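Local coordinates for intracellular protein transport protein USO1 (Saccharomyces cerevisiae S288c, PDB 6LSU), which tethers membranes and is required for protein transport from the endoplasmic reticulum to the Golgi complex, its globular head being the part described here, at residues I211-L214 with M215-N219; P222-Q225 with K226-F230; E231-F234 with E235-S239. All coordinates share one frame; numbering follows the deposited sequence.

Contact 1 (I211-L214 with M215-N219); sequences ILLL and MAVVN
The flat groups joining Ile211-Leu214 to Met215-Asn219 are peptide units rather than rings: Met215 N donates to Ile211 O at 2.9 Å, and Ala216 N, Val217 N and Val218 N follow, each bonding to the carbonyl four residues back, those of Leu212, Leu213 and Leu214. These are successive i to i+4 bonds in the last turns of helix 204-218, which closes armadillo repeat 3 in the globular head. Two side-chain pairs accompany them. Leu212 and Met215 run side by side and point the same way. Met215 CG, anti to the carbonyl carbon (chi1 -82°), lays the thioether chain back past Ile211 O, and SD comes to rest 3.9 Å from Leu212 CD2. On another flank, Leu213 CD1 meets Val217 CG2 at 4.1 Å, the two chains crossing at a slant. All of this is buried: helix 160-174 packs against Leu212, Leu213 and Ala216, while helix 251-264 takes Ile211, Leu212 and Met215. At the carboxyl end, Arg182 donates hydrogen bonds to the carbonyls of Ala216 and Val217. Val218 CG1 sits 3.3 Å from Leu214 O, the same oxygen that accepts the bond from Val218 N.

Contact 2 (P222-Q225 with K226-F230); sequences PHVQ and KLVAF
With CG anti to the backbone N (chi1 -178°) and the imidazole twisted by chi2 of 44°, His223 leans along the helix and offers one ring face to Leu227, one turn on. Leu227 CD1 lies over that face, and CG makes a CH-pi contact 4.2 Å from the ring centroid, 27° off the ring normal. With an alanine here instead of Leu227, that face of His223 would probably lose its aliphatic cover, and the imidazole would be freer to turn. The next pair round the helix is Val224 with Val228: CG1 of Val224, trans to its own N, meets CG2 of Val228 at 3.9 Å. Beneath these pairs runs regular alpha-helical bonding, from Lys226 N to Pro222 O at 3.0 Å through to Ala229 N to Gln225 O at 3.1 Å. That last carbonyl also accepts from Asn270 ND2, so two donors grip it. The amide of Gln225, a buried residue, is tied to the next part of the chain: NE2 donates to the backbone oxygens of Asn262 and Lys265, and OE1 accepts from Asn267 ND2. Lys226 keeps its CG 3.6 Å from Pro222 O before its chain bends, touching Ser269 and Asn270. At the amino end Ser221 OG is hydrogen-bonded to Val224 N, while Val224 packs on helix 178-187 and Val228 on helix 191-198. A short two-turn helix bedded on the preceding repeat in this way is consistent with the short first helix of an armadillo unit, here in repeat 4.

Contact 3 (E231-F234 with E235-S239); sequences ENIF and ERLFS
Phe234 meets the next turn through its CB, set against Glu235 N, and through its carbonyl, whose oxygen accepts from Phe238 N at 3.0 Å and lies 3.3 Å from Phe238 CD2. Ile233 CG2 lies above one face of the Phe234 ring, toward the rim, and Phe274 stacks with it edge-to-face. Glu235 works at the surface, where its chain crosses that of Asn232 with carboxylate and amide planes 82° apart. Asn232 ND2 stands 3.5 Å from Glu235 OE2, and Glu235 CB lies 3.6 Å from Asn232 OD1. CG of Asn232 is anti to its backbone N (chi1 179°), which brings the amide up against Glu235 CB. This is the first turn of helix 233-244 in armadillo repeat 4; just before it, Asn232 has left-handed backbone angles. Arg236 reaches back across that turn: its CG lies 3.5 Å from Asn232 O, and its NE donates a weak bond, 3.4 Å long, to Glu231 O, which lies at the edge of the guanidinium near its plane. The charge of Arg236 has its main partner in Asp200, through a salt bridge from NH1. On the buried flank Ile233 CG1 meets Leu237 CD1 at 3.8 Å, and helix 251-264 covers Leu237. Farther on, Glu235 O accepts from both N and OG of Ser239, the hydroxyl 2.6 Å away, the two donors coming from opposite faces of the carbonyl plane.

How the contacts relate
From the N terminus onward the three contacts run in series, none nested in or crossing another, and each closes only the short span of a helical turn. Contact 1 ends helix 204-218 of repeat 3; after a brief bend, contact 2 forms helix 222-229, and a second bend leads into contact 3 at the start of helix 233-244. Val217 packs on Val224, and Val218 on Val224 and Val228, coupling contacts 1 and 2 across the repeat boundary, while Val228 CG1 meets Ile233 CD1 between contacts 2 and 3. Contacts 1 and 3, with centres about 14 Å apart, do not touch, yet Met215 and Leu237 both pack on Leu259 of helix 251-264.

Contact 1 (I211-L214 with M215-N219)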
loop_
_atom_site.group_PDB
_atom_site.type_symbol
_atom_site.label_atom_id
_atom_site.label_comp_id
_atom_site.label_asym_id
_atom_site.label_seq_id
_atom_site.Cartn_x
_atom_site.Cartn_y
_atom_site.Cartn_z
ATOM N N ILE A 211 -12.431 -7.994 20.743
ATOM C CA ILE A 211 -11.764 -7.206 19.652
ATOM C C ILE A 211 -12.055 -7.850 18.302
ATOM O O ILE A 211 -12.430 -7.120 17.384
ATOM C CB ILE A 211 -10.244 -7.096 19.901
ATOM C CG1 ILE A 211 -9.962 -6.496 21.278
ATOM C CG2 ILE A 211 -9.603 -6.237 18.793
ATOM C CD1 ILE A 211 -8.534 -6.553 21.683
ATOM N N LEU A 212 -11.966 -9.189 18.214
ATOM C CA LEU A 212 -12.268 -10.012 17.023
ATOM C C LEU A 212 -13.739 -9.836 16.637
ATOM O O LEU A 212 -13.969 -9.660 15.432
ATOM C CB LEU A 212 -11.908 -11.468 17.304
ATOM C CG LEU A 212 -10.412 -11.702 17.494
ATOM C CD1 LEU A 212 -10.085 -13.149 17.740
ATOM C CD2 LEU A 212 -9.653 -11.204 16.267
ATOM N N LEU A 213 -14.685 -9.872 17.585
ATOM C CA LEU A 213 -16.135 -9.839 17.246
ATOM C C LEU A 213 -16.400 -8.400 16.795
ATOM O O LEU A 213 -17.107 -8.153 15.767
ATOM C CB LEU A 213 -16.978 -10.285 18.447
ATOM C CG LEU A 213 -18.494 -10.117 18.304
ATOM C CD1 LEU A 213 -19.026 -10.938 17.153
ATOM C CD2 LEU A 213 -19.261 -10.486 19.583
ATOM N N LEU A 214 -15.783 -7.448 17.488
ATOM C CA LEU A 214 -15.961 -6.043 17.069
ATOM C C LEU A 214 -15.432 -5.873 15.638
ATOM O O LEU A 214 -16.091 -5.192 14.844
ATOM C CB LEU A 214 -15.251 -5.170 18.094
ATOM C CG LEU A 214 -16.072 -4.930 19.353
ATOM C CD1 LEU A 214 -15.195 -4.425 20.483
ATOM C CD2 LEU A 214 -17.193 -3.933 19.063
ATOM N N MET A 215 -14.282 -6.479 15.302
ATOM C CA MET A 215 -13.755 -6.398 13.923
ATOM C C MET A 215 -14.825 -6.884 12.941
ATOM O O MET A 215 -15.018 -6.200 11.918
ATOM C CB MET A 215 -12.511 -7.266 13.733
ATOM C CG MET A 215 -11.220 -6.632 14.209
ATOM S SD MET A 215 -9.894 -7.866 14.220
ATOM C CE MET A 215 -10.034 -8.310 12.490
ATOM N N ALA A 216 -15.432 -8.034 13.198
ATOM C CA ALA A 216 -16.447 -8.709 12.357
ATOM C C ALA A 216 -17.656 -7.828 12.176
ATOM O O ALA A 216 -18.172 -7.764 11.091
ATOM C CB ALA A 216 -16.897 -9.991 12.993
ATOM N N VAL A 217 -18.092 -7.176 13.226
ATOM C CA VAL A 217 -19.401 -6.489 13.229
ATOM C C VAL A 217 -19.259 -5.122 12.513
ATOM O O VAL A 217 -20.169 -4.793 11.677
ATOM C CB VAL A 217 -19.949 -6.404 14.664
ATOM C CG1 VAL A 217 -20.985 -5.328 14.797
ATOM C CG2 VAL A 217 -20.530 -7.739 15.081
ATOM N N VAL A 218 -18.195 -4.355 12.796
ATOM C CA VAL A 218 -17.984 -3.004 12.184
ATOM C C VAL A 218 -17.549 -3.128 10.714
ATOM O O VAL A 218 -17.729 -2.171 10.003
ATOM C CB VAL A 218 -16.950 -2.126 12.920
ATOM C CG1 VAL A 218 -17.113 -2.128 14.424
ATOM C CG2 VAL A 218 -15.529 -2.511 12.568
ATOM N N ASN A 219 -16.968 -4.258 10.285
ATOM C CA ASN A 219 -16.491 -4.482 8.892
ATOM C C ASN A 219 -17.629 -4.249 7.889
ATOM O O ASN A 219 -18.693 -4.877 8.063
ATOM C CB ASN A 219 -15.935 -5.903 8.721
ATOM C CG ASN A 219 -15.221 -6.083 7.403
ATOM O OD1 ASN A 219 -14.135 -5.525 7.225
ATOM N ND2 ASN A 219 -15.861 -6.784 6.476
#

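Contact 2 (P222-Q225 with K226-F230)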
loop_
_atom_site.group_PDB
_atom_site.type_symbol
_atom_site.label_atom_id
_atom_site.label_comp_id
_atom_site.label_asym_id
_atom_site.label_seq_id
_atom_site.Cartn_x
_atom_site.Cartn_y
_atom_site.Cartn_z
ATOM N N PRO A 222 -21.073 1.020 7.823
ATOM C CA PRO A 222 -21.024 2.415 8.268
ATOM C C PRO A 222 -21.888 2.651 9.513
ATOM O O PRO A 222 -21.468 3.384 10.427
ATOM C CB PRO A 222 -21.646 3.174 7.099
ATOM C CG PRO A 222 -21.286 2.322 5.905
ATOM C CD PRO A 222 -21.397 0.892 6.394
ATOM N N HIS A 223 -23.062 2.013 9.546
ATOM C CA HIS A 223 -23.988 2.171 10.690
ATOM C C HIS A 223 -23.276 1.745 11.982
ATOM O O HIS A 223 -23.289 2.573 12.964
ATOM C CB HIS A 223 -25.326 1.445 10.497
ATOM C CG HIS A 223 -26.192 1.701 11.684
ATOM N ND1 HIS A 223 -26.311 2.975 12.231
ATOM C CD2 HIS A 223 -26.882 0.878 12.496
ATOM C CE1 HIS A 223 -27.068 2.928 13.304
ATOM N NE2 HIS A 223 -27.436 1.652 13.489
ATOM N N VAL A 224 -22.672 0.539 11.986
ATOM C CA VAL A 224 -21.930 0.005 13.171
ATOM C C VAL A 224 -20.621 0.797 13.377
ATOM O O VAL A 224 -20.131 0.843 14.532
ATOM C CB VAL A 224 -21.638 -1.506 13.064
ATOM C CG1 VAL A 224 -20.961 -2.028 14.313
ATOM C CG2 VAL A 224 -22.879 -2.327 12.780
ATOM N N GLN A 225 -20.016 1.341 12.313
ATOM C CA GLN A 225 -18.735 2.108 12.436
ATOM C C GLN A 225 -19.000 3.328 13.309
ATOM O O GLN A 225 -18.234 3.539 14.239
ATOM C CB GLN A 225 -18.179 2.584 11.092
ATOM C CG GLN A 225 -17.633 1.468 10.212
ATOM C CD GLN A 225 -16.971 2.013 8.968
ATOM O OE1 GLN A 225 -17.590 2.532 8.056
ATOM N NE2 GLN A 225 -15.661 1.975 8.931
ATOM N N LYS A 226 -20.090 4.051 13.022
ATOM C CA LYS A 226 -20.498 5.279 13.763
ATOM C C LYS A 226 -20.964 4.851 15.161
ATOM O O LYS A 226 -20.508 5.452 16.174
ATOM C CB LYS A 226 -21.507 6.099 12.942
ATOM C CG LYS A 226 -20.938 6.718 11.653
ATOM C CD LYS A 226 -20.426 8.175 11.762
ATOM C CE LYS A 226 -19.239 8.353 12.699
ATOM N NZ LYS A 226 -18.979 9.762 13.087
ATOM N N LEU A 227 -21.735 3.777 15.240
ATOM C CA LEU A 227 -22.206 3.245 16.543
ATOM C C LEU A 227 -21.034 2.917 17.472
ATOM O O LEU A 227 -21.158 3.196 18.696
ATOM C CB LEU A 227 -23.072 2.007 16.293
ATOM C CG LEU A 227 -24.567 2.300 16.229
ATOM C CD1 LEU A 227 -25.334 1.080 15.762
ATOM C CD2 LEU A 227 -25.060 2.784 17.581
ATOM N N VAL A 228 -19.958 2.315 16.933
ATOM C CA VAL A 228 -18.810 1.854 17.765
ATOM C C VAL A 228 -18.014 3.092 18.181
ATOM O O VAL A 228 -17.630 3.193 19.376
ATOM C CB VAL A 228 -17.940 0.820 17.029
ATOM C CG1 VAL A 228 -16.556 0.731 17.643
ATOM C CG2 VAL A 228 -18.592 -0.553 17.026
ATOM N N ALA A 229 -17.796 4.000 17.227
ATOM C CA ALA A 229 -17.018 5.247 17.410
ATOM C C ALA A 229 -17.543 6.052 18.603
ATOM O O ALA A 229 -16.722 6.648 19.301
ATOM C CB ALA A 229 -17.070 6.056 16.145
ATOM N N PHE A 230 -18.867 6.073 18.823
ATOM C CA PHE A 230 -19.505 6.908 19.877
ATOM C C PHE A 230 -19.268 6.279 21.245
ATOM O O PHE A 230 -19.536 6.968 22.261
ATOM C CB PHE A 230 -20.998 7.132 19.625
ATOM C CG PHE A 230 -21.324 7.864 18.345
ATOM C CD1 PHE A 230 -20.335 8.515 17.611
ATOM C CD2 PHE A 230 -22.631 7.904 17.873
ATOM C CE1 PHE A 230 -20.641 9.168 16.425
ATOM C CE2 PHE A 230 -22.937 8.565 16.694
ATOM C CZ PHE A 230 -21.942 9.195 15.971
#

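Contact 3 (E231-F234 with E235-S239)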
loop_
_atom_site.group_PDB
_atom_site.type_symbol
_atom_site.label_atom_id
_atom_site.label_comp_id
_atom_site.label_asym_id
_atom_site.label_seq_id
_atom_site.Cartn_x
_atom_site.Cartn_y
_atom_site.Cartn_z
ATOM N N GLU A 231 -18.733 5.056 21.272
ATOM C CA GLU A 231 -18.495 4.279 22.523
ATOM C C GLU A 231 -17.062 4.494 23.043
ATOM O O GLU A 231 -16.562 3.647 23.854
ATOM C CB GLU A 231 -18.802 2.800 22.282
ATOM C CG GLU A 231 -20.281 2.541 22.011
ATOM C CD GLU A 231 -21.196 3.143 23.076
ATOM O OE1 GLU A 231 -20.800 3.113 24.286
ATOM O OE2 GLU A 231 -22.292 3.651 22.702
ATOM N N ASN A 232 -16.421 5.585 22.630
ATOM C CA ASN A 232 -15.102 6.000 23.172
ATOM C C ASN A 232 -14.133 4.823 23.019
ATOM O O ASN A 232 -13.416 4.492 23.995
ATOM C CB ASN A 232 -15.221 6.483 24.626
ATOM C CG ASN A 232 -13.884 6.895 25.207
ATOM O OD1 ASN A 232 -13.221 7.797 24.696
ATOM N ND2 ASN A 232 -13.457 6.212 26.253
ATOM N N ILE A 233 -14.120 4.215 21.832
ATOM C CA ILE A 233 -13.356 2.954 21.568
ATOM C C ILE A 233 -11.847 3.233 21.358
ATOM O O ILE A 233 -11.037 2.402 21.852
ATOM C CB ILE A 233 -13.990 2.181 20.408
ATOM C CG1 ILE A 233 -13.362 0.794 20.284
ATOM C CG2 ILE A 233 -13.916 2.969 19.114
ATOM C CD1 ILE A 233 -14.218 -0.175 19.520
ATOM N N PHE A 234 -11.449 4.331 20.688
ATOM C CA PHE A 234 -10.026 4.677 20.433
ATOM C C PHE A 234 -9.225 4.673 21.740
ATOM O O PHE A 234 -8.136 4.018 21.778
ATOM C CB PHE A 234 -9.915 5.983 19.648
ATOM C CG PHE A 234 -10.666 5.909 18.337
ATOM C CD1 PHE A 234 -10.728 4.722 17.630
ATOM C CD2 PHE A 234 -11.387 6.974 17.875
ATOM C CE1 PHE A 234 -11.436 4.637 16.442
ATOM C CE2 PHE A 234 -12.144 6.874 16.717
ATOM C CZ PHE A 234 -12.129 5.722 15.974
ATOM N N GLU A 235 -9.755 5.306 22.790
ATOM C CA GLU A 235 -9.126 5.376 24.142
ATOM C C GLU A 235 -8.876 3.951 24.650
ATOM O O GLU A 235 -7.726 3.631 25.095
ATOM C CB GLU A 235 -10.040 6.149 25.094
ATOM C CG GLU A 235 -9.319 6.847 26.240
ATOM C CD GLU A 235 -10.049 8.076 26.760
ATOM O OE1 GLU A 235 -9.916 9.168 26.138
ATOM O OE2 GLU A 235 -10.773 7.939 27.771
ATOM N N ARG A 236 -9.892 3.101 24.523
ATOM C CA ARG A 236 -9.854 1.699 25.010
ATOM C C ARG A 236 -8.766 0.922 24.266
ATOM O O ARG A 236 -7.880 0.329 24.914
ATOM C CB ARG A 236 -11.214 1.034 24.786
ATOM C CG ARG A 236 -12.341 1.635 25.616
ATOM C CD ARG A 236 -13.614 0.829 25.471
ATOM N NE ARG A 236 -14.806 1.553 25.893
ATOM C CZ ARG A 236 -15.540 1.263 26.966
ATOM N NH1 ARG A 236 -15.213 0.251 27.755
ATOM N NH2 ARG A 236 -16.609 1.992 27.230
ATOM N N LEU A 237 -8.827 0.927 22.937
ATOM C CA LEU A 237 -7.946 0.083 22.089
ATOM C C LEU A 237 -6.486 0.502 22.285
ATOM O O LEU A 237 -5.662 -0.417 22.413
ATOM C CB LEU A 237 -8.399 0.163 20.622
ATOM C CG LEU A 237 -9.725 -0.543 20.322
ATOM C CD1 LEU A 237 -10.046 -0.506 18.831
ATOM C CD2 LEU A 237 -9.701 -1.973 20.813
ATOM N N PHE A 238 -6.191 1.805 22.348
ATOM C CA PHE A 238 -4.836 2.346 22.658
ATOM C C PHE A 238 -4.343 1.940 24.056
ATOM O O PHE A 238 -3.148 1.640 24.166
ATOM C CB PHE A 238 -4.710 3.862 22.457
ATOM C CG PHE A 238 -4.401 4.229 21.020
ATOM C CD1 PHE A 238 -3.208 3.815 20.448
ATOM C CD2 PHE A 238 -5.324 4.877 20.213
ATOM C CE1 PHE A 238 -2.934 4.071 19.117
ATOM C CE2 PHE A 238 -5.032 5.139 18.884
ATOM C CZ PHE A 238 -3.835 4.731 18.344
ATOM N N SER A 239 -5.200 1.818 25.076
ATOM C CA SER A 239 -4.720 1.374 26.420
ATOM C C SER A 239 -4.395 -0.098 26.310
ATOM O O SER A 239 -3.368 -0.483 26.854
ATOM C CB SER A 239 -5.666 1.623 27.548
ATOM O OG SER A 239 -6.636 2.580 27.154
#